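Local atomic coordinates of flavodoxin (PDB entry 6OHK), a protein that binds flavin mononucleotide and transfers electrons, probably as a low-potential donor to a number of redox enzymes. Residues I46-L52 / I78-V84; I141-L145 / R157-W161. The protein carries 1 engineered substitution. All coordinates share one frame; numbering follows the deposited sequence.

How the contacts relate
Both contacts reach the same central beta sheet of the flavodoxin fold, and both segments of contact 1 precede those of contact 2 in the chain. In contact 1 (46-52 with 78-84) the starts of parallel strands 51-59 and 84-90 are paired; in contact 2 (141-145 with 157-161) the end of strand 139-145 packs against helix 154-166. Strand 84-90 connects them, since it pairs with both 51-59 and 139-145. Their centres are about 20 Å apart and their nearest atoms about 6 Å, without touching. Contact 1 thus builds the sheet away from the flavin mononucleotide site, whereas contact 2 layers a helix on it nearby: the side chain of L145 is about 8 Å from the cofactor.

Contact 1 of 2, residues I46-L52 / I78-V84; sequences IENFENL and IDFTGKV
The ammonium group of K83 is held by two backbone carbonyls of 46-52: NZ donates to F49 O at 2.8 Å and to E47 O at 3.0 Å. It stands above both carbonyl planes, 43° out of that of F49, not on a lone pair. A lysine suits this place because its long chain runs extended past the F49 carbonyl and bends only at its last torsion (chi4 -58°), which brings the buried charge to the 3-10 segment that ends at N48.

In the backbone, V84 N donates to E50 O, and L52 N to V84 O, both at 2.9 Å, so that V84 is gripped through its N-H and its C=O in parallel register with N51. These are the first rungs between strands 51-59 and 84-90, neighbours in the core sheet of the flavodoxin fold, joined by a beta-alpha-beta crossover that includes strand 63-64 and helices 66-69 and 72-77. A type II turn, F80 to K83, leads into the second strand, with G82 at a positive phi (82°) where a side chain would collide with T81 O; glycine suits it.

On the apolar inner side, I46 meets I78 CD1 through its CB (3.8 Å) and the F80 ring at CZ through CG2 (3.8 Å), while L52 CD1 lies 3.9 Å from F80 CE2; these branched and aromatic side chains suit a buried site, where L75 of helix 72-77 also touches I46 and F80.

Water bridges span the more open margin. One links E47 OE1 to D79 N; another links E50 OE1, which also forms a salt bridge with K5, to G82 O.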
# COMPACT_ATOMS: atom_id res chain seq x y z
N ILE A 46 10.44 -9.06 2.40
CA ILE A 46 10.50 -7.69 1.91
C ILE A 46 11.93 -7.30 1.59
O ILE A 46 12.18 -6.50 0.67
CB ILE A 46 9.83 -6.76 2.95
CG1 ILE A 46 8.33 -7.00 2.94
CG2 ILE A 46 10.18 -5.28 2.71
CD1 ILE A 46 7.46 -6.23 3.94
N GLU A 47 12.90 -7.85 2.32
CA GLU A 47 14.32 -7.57 2.07
C GLU A 47 14.74 -7.93 0.65
O GLU A 47 15.71 -7.35 0.13
CB GLU A 47 15.17 -8.35 3.06
CG GLU A 47 16.46 -7.71 3.55
CD GLU A 47 16.89 -8.36 4.86
OE1 GLU A 47 16.92 -7.67 5.91
OE2 GLU A 47 17.16 -9.58 4.84
N ASN A 48 14.06 -8.88 0.02
CA ASN A 48 14.49 -9.49 -1.23
C ASN A 48 14.10 -8.71 -2.48
O ASN A 48 14.49 -9.13 -3.58
CB ASN A 48 13.89 -10.89 -1.34
CG ASN A 48 14.37 -11.81 -0.25
OD1 ASN A 48 15.41 -11.58 0.36
ND2 ASN A 48 13.59 -12.86 0.00
N PHE A 49 13.35 -7.62 -2.37
CA PHE A 49 12.84 -6.90 -3.52
C PHE A 49 13.28 -5.46 -3.46
O PHE A 49 13.34 -4.84 -2.39
CB PHE A 49 11.31 -6.95 -3.53
CG PHE A 49 10.79 -8.34 -3.61
CD1 PHE A 49 10.62 -8.94 -4.83
CD2 PHE A 49 10.54 -9.09 -2.47
CE1 PHE A 49 10.21 -10.24 -4.93
CE2 PHE A 49 10.15 -10.38 -2.55
CZ PHE A 49 9.97 -10.97 -3.77
N GLU A 50 13.52 -4.89 -4.64
CA GLU A 50 13.77 -3.46 -4.76
C GLU A 50 12.52 -2.68 -5.07
O GLU A 50 12.49 -1.48 -4.82
CB GLU A 50 14.82 -3.19 -5.84
CG GLU A 50 16.18 -3.89 -5.52
CD GLU A 50 17.32 -3.47 -6.44
OE1 GLU A 50 17.20 -2.44 -7.13
OE2 GLU A 50 18.35 -4.19 -6.47
N ASN A 51 11.54 -3.32 -5.69
CA ASN A 51 10.26 -2.73 -6.01
C ASN A 51 9.21 -3.41 -5.14
O ASN A 51 9.13 -4.64 -5.14
CB ASN A 51 9.91 -2.99 -7.47
CG ASN A 51 10.88 -2.35 -8.43
OD1 ASN A 51 11.41 -1.28 -8.14
ND2 ASN A 51 11.11 -2.99 -9.58
N LEU A 52 8.42 -2.63 -4.40
CA LEU A 52 7.48 -3.17 -3.43
C LEU A 52 6.14 -2.48 -3.53
O LEU A 52 6.05 -1.27 -3.75
CB LEU A 52 8.01 -2.91 -2.02
CG LEU A 52 9.20 -3.76 -1.60
CD1 LEU A 52 9.87 -3.16 -0.38
CD2 LEU A 52 8.78 -5.19 -1.30
N ILE A 78 14.75 -3.84 8.46
CA ILE A 78 15.15 -3.92 7.07
C ILE A 78 15.73 -2.59 6.62
O ILE A 78 15.21 -1.52 6.96
CB ILE A 78 13.92 -4.31 6.23
CG1 ILE A 78 13.44 -5.69 6.64
CG2 ILE A 78 14.22 -4.24 4.71
CD1 ILE A 78 12.14 -6.13 5.96
N ASP A 79 16.79 -2.65 5.82
CA ASP A 79 17.35 -1.47 5.20
C ASP A 79 16.60 -1.23 3.90
O ASP A 79 16.67 -2.05 2.98
CB ASP A 79 18.84 -1.70 4.91
CG ASP A 79 19.52 -0.46 4.42
OD1 ASP A 79 18.88 0.58 4.26
OD2 ASP A 79 20.76 -0.52 4.20
N PHE A 80 15.84 -0.14 3.83
CA PHE A 80 15.06 0.19 2.64
C PHE A 80 15.81 1.08 1.65
O PHE A 80 15.24 1.48 0.63
CB PHE A 80 13.72 0.85 3.03
CG PHE A 80 12.67 -0.11 3.50
CD1 PHE A 80 12.68 -0.58 4.81
CD2 PHE A 80 11.67 -0.55 2.64
CE1 PHE A 80 11.69 -1.47 5.24
CE2 PHE A 80 10.72 -1.45 3.07
CZ PHE A 80 10.72 -1.89 4.36
N THR A 81 17.11 1.33 1.88
CA THR A 81 17.91 2.11 0.94
C THR A 81 17.81 1.50 -0.44
O THR A 81 17.96 0.30 -0.60
CB THR A 81 19.37 2.14 1.39
OG1 THR A 81 19.42 2.73 2.69
CG2 THR A 81 20.20 2.98 0.43
N GLY A 82 17.52 2.32 -1.44
CA GLY A 82 17.43 1.85 -2.80
C GLY A 82 16.11 1.22 -3.17
O GLY A 82 15.90 0.94 -4.36
N LYS A 83 15.22 1.00 -2.22
CA LYS A 83 13.92 0.42 -2.50
C LYS A 83 12.92 1.49 -2.86
O LYS A 83 12.98 2.62 -2.39
CB LYS A 83 13.42 -0.43 -1.34
CG LYS A 83 14.37 -1.56 -0.95
CD LYS A 83 13.64 -2.51 -0.00
CE LYS A 83 14.56 -3.56 0.62
NZ LYS A 83 15.25 -4.39 -0.41
N VAL A 84 11.98 1.10 -3.72
CA VAL A 84 10.92 1.96 -4.21
C VAL A 84 9.61 1.30 -3.84
O VAL A 84 9.36 0.15 -4.22
CB VAL A 84 11.03 2.12 -5.73
CG1 VAL A 84 9.95 3.05 -6.24
CG2 VAL A 84 12.41 2.65 -6.12
O HOH W 1 18.05 -5.23 5.20
O HOH W 2 17.86 -0.41 -5.78

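Contact 2 of 2, residues I141-L145 / R157-W161; sequences IGLAL and RIGDW
L143 lays its CB over the five-membered ring of W161, 3.7 Å from the ring centroid and only 5° off its normal, a CH-pi contact made almost squarely on the face. CG stands anti to the backbone N (chi1 -177°), and from this branch point CD1 comes to 3.7 Å from R157 O, a carbonyl already engaged by W161 N one helical turn on, while CD2 reaches I158 CG1 at 3.9 Å; both methyls also lie near W161. A branched aliphatic chain thus suits the spot, serving three helix residues at once.

The buried NE1 of the indole donates to G120 O, a bond that should help fix the rotation of the ring.

L145, two residues along the strand, extends the same packing. CD1 sits 4.0 Å from I158 CG1, with the two side chains roughly perpendicular, and CD2 touches R157 CB at 3.9 Å. The extended arginine chain lies alongside L145, heading the other way, and packs through its aliphatic part. A144 O, bonded to Y127 OH, lies over one face of the guanidinium without bonding to it, while NH1 is bonded to Q150.

Strand 143-145 and helix 157-161 run nearly antiparallel, at 171°, their axes 9.5 Å apart. The C-terminal helix 154-166 packs on one face of the central sheet, as in the alpha/beta flavodoxin fold, and the side chain of A144 lies about 4 Å from that of C101, an FMN-binding residue. Helix 17-28 flanks this packing, touching L145 through I21 and I158 through I25, while V88 of strand 84-90 meets both L145 and W161.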
# COMPACT_ATOMS: atom_id res chain seq x y z
N ILE A 141 -0.55 9.69 0.92
CA ILE A 141 0.75 9.05 0.82
C ILE A 141 0.72 7.71 0.09
O ILE A 141 1.77 7.04 -0.00
CB ILE A 141 1.41 8.92 2.19
CG1 ILE A 141 0.59 8.03 3.15
CG2 ILE A 141 1.68 10.31 2.77
CD1 ILE A 141 1.07 7.96 4.53
N GLY A 142 -0.42 7.32 -0.46
CA GLY A 142 -0.52 6.10 -1.25
C GLY A 142 -1.87 6.07 -1.92
O GLY A 142 -2.61 7.06 -1.93
N LEU A 143 -2.20 4.90 -2.43
CA LEU A 143 -3.50 4.68 -3.04
C LEU A 143 -4.52 4.37 -1.96
O LEU A 143 -4.31 3.46 -1.15
CB LEU A 143 -3.39 3.50 -3.99
CG LEU A 143 -4.62 3.16 -4.79
CD1 LEU A 143 -5.03 4.33 -5.68
CD2 LEU A 143 -4.40 1.92 -5.58
N ALA A 144 -5.62 5.12 -1.94
CA ALA A 144 -6.65 4.99 -0.91
C ALA A 144 -7.91 4.41 -1.54
O ALA A 144 -8.53 5.05 -2.41
CB ALA A 144 -6.91 6.36 -0.28
N LEU A 145 -8.27 3.21 -1.16
CA LEU A 145 -9.40 2.53 -1.77
C LEU A 145 -10.54 2.42 -0.76
O LEU A 145 -10.31 2.26 0.44
CB LEU A 145 -9.01 1.15 -2.28
CG LEU A 145 -7.90 1.19 -3.33
CD1 LEU A 145 -7.47 -0.21 -3.68
CD2 LEU A 145 -8.33 1.94 -4.58
N ARG A 157 -8.73 3.55 -10.27
CA ARG A 157 -7.77 4.03 -9.28
C ARG A 157 -6.52 3.16 -9.27
O ARG A 157 -5.39 3.68 -9.30
CB ARG A 157 -8.39 4.08 -7.89
CG ARG A 157 -9.30 5.26 -7.67
CD ARG A 157 -10.01 5.21 -6.34
NE ARG A 157 -10.67 6.48 -6.06
CZ ARG A 157 -11.54 6.66 -5.07
NH1 ARG A 157 -11.94 5.65 -4.32
NH2 ARG A 157 -12.00 7.87 -4.84
N ILE A 158 -6.70 1.85 -9.28
CA ILE A 158 -5.55 0.95 -9.28
C ILE A 158 -4.78 1.06 -10.60
O ILE A 158 -3.55 1.15 -10.59
CB ILE A 158 -6.00 -0.50 -9.01
CG1 ILE A 158 -6.57 -0.64 -7.60
CG2 ILE A 158 -4.83 -1.46 -9.23
CD1 ILE A 158 -7.15 -1.99 -7.31
N GLY A 159 -5.48 0.99 -11.73
CA GLY A 159 -4.77 1.00 -13.01
C GLY A 159 -3.95 2.26 -13.20
O GLY A 159 -2.80 2.20 -13.64
N ASP A 160 -4.52 3.41 -12.87
CA ASP A 160 -3.78 4.65 -12.99
C ASP A 160 -2.58 4.67 -12.06
O ASP A 160 -1.51 5.17 -12.41
CB ASP A 160 -4.67 5.83 -12.62
CG ASP A 160 -5.72 6.15 -13.66
OD1 ASP A 160 -5.71 5.59 -14.77
OD2 ASP A 160 -6.58 7.01 -13.31
N TRP A 161 -2.76 4.16 -10.84
CA TRP A 161 -1.68 4.18 -9.86
C TRP A 161 -0.53 3.25 -10.25
O TRP A 161 0.64 3.61 -10.13
CB TRP A 161 -2.27 3.77 -8.51
CG TRP A 161 -1.36 3.87 -7.34
CD1 TRP A 161 -0.99 5.00 -6.69
CD2 TRP A 161 -0.72 2.78 -6.65
NE1 TRP A 161 -0.18 4.70 -5.63
CE2 TRP A 161 0.02 3.35 -5.59
CE3 TRP A 161 -0.70 1.41 -6.83
CZ2 TRP A 161 0.73 2.57 -4.69
CZ3 TRP A 161 0.04 0.65 -5.93
CH2 TRP A 161 0.73 1.25 -4.89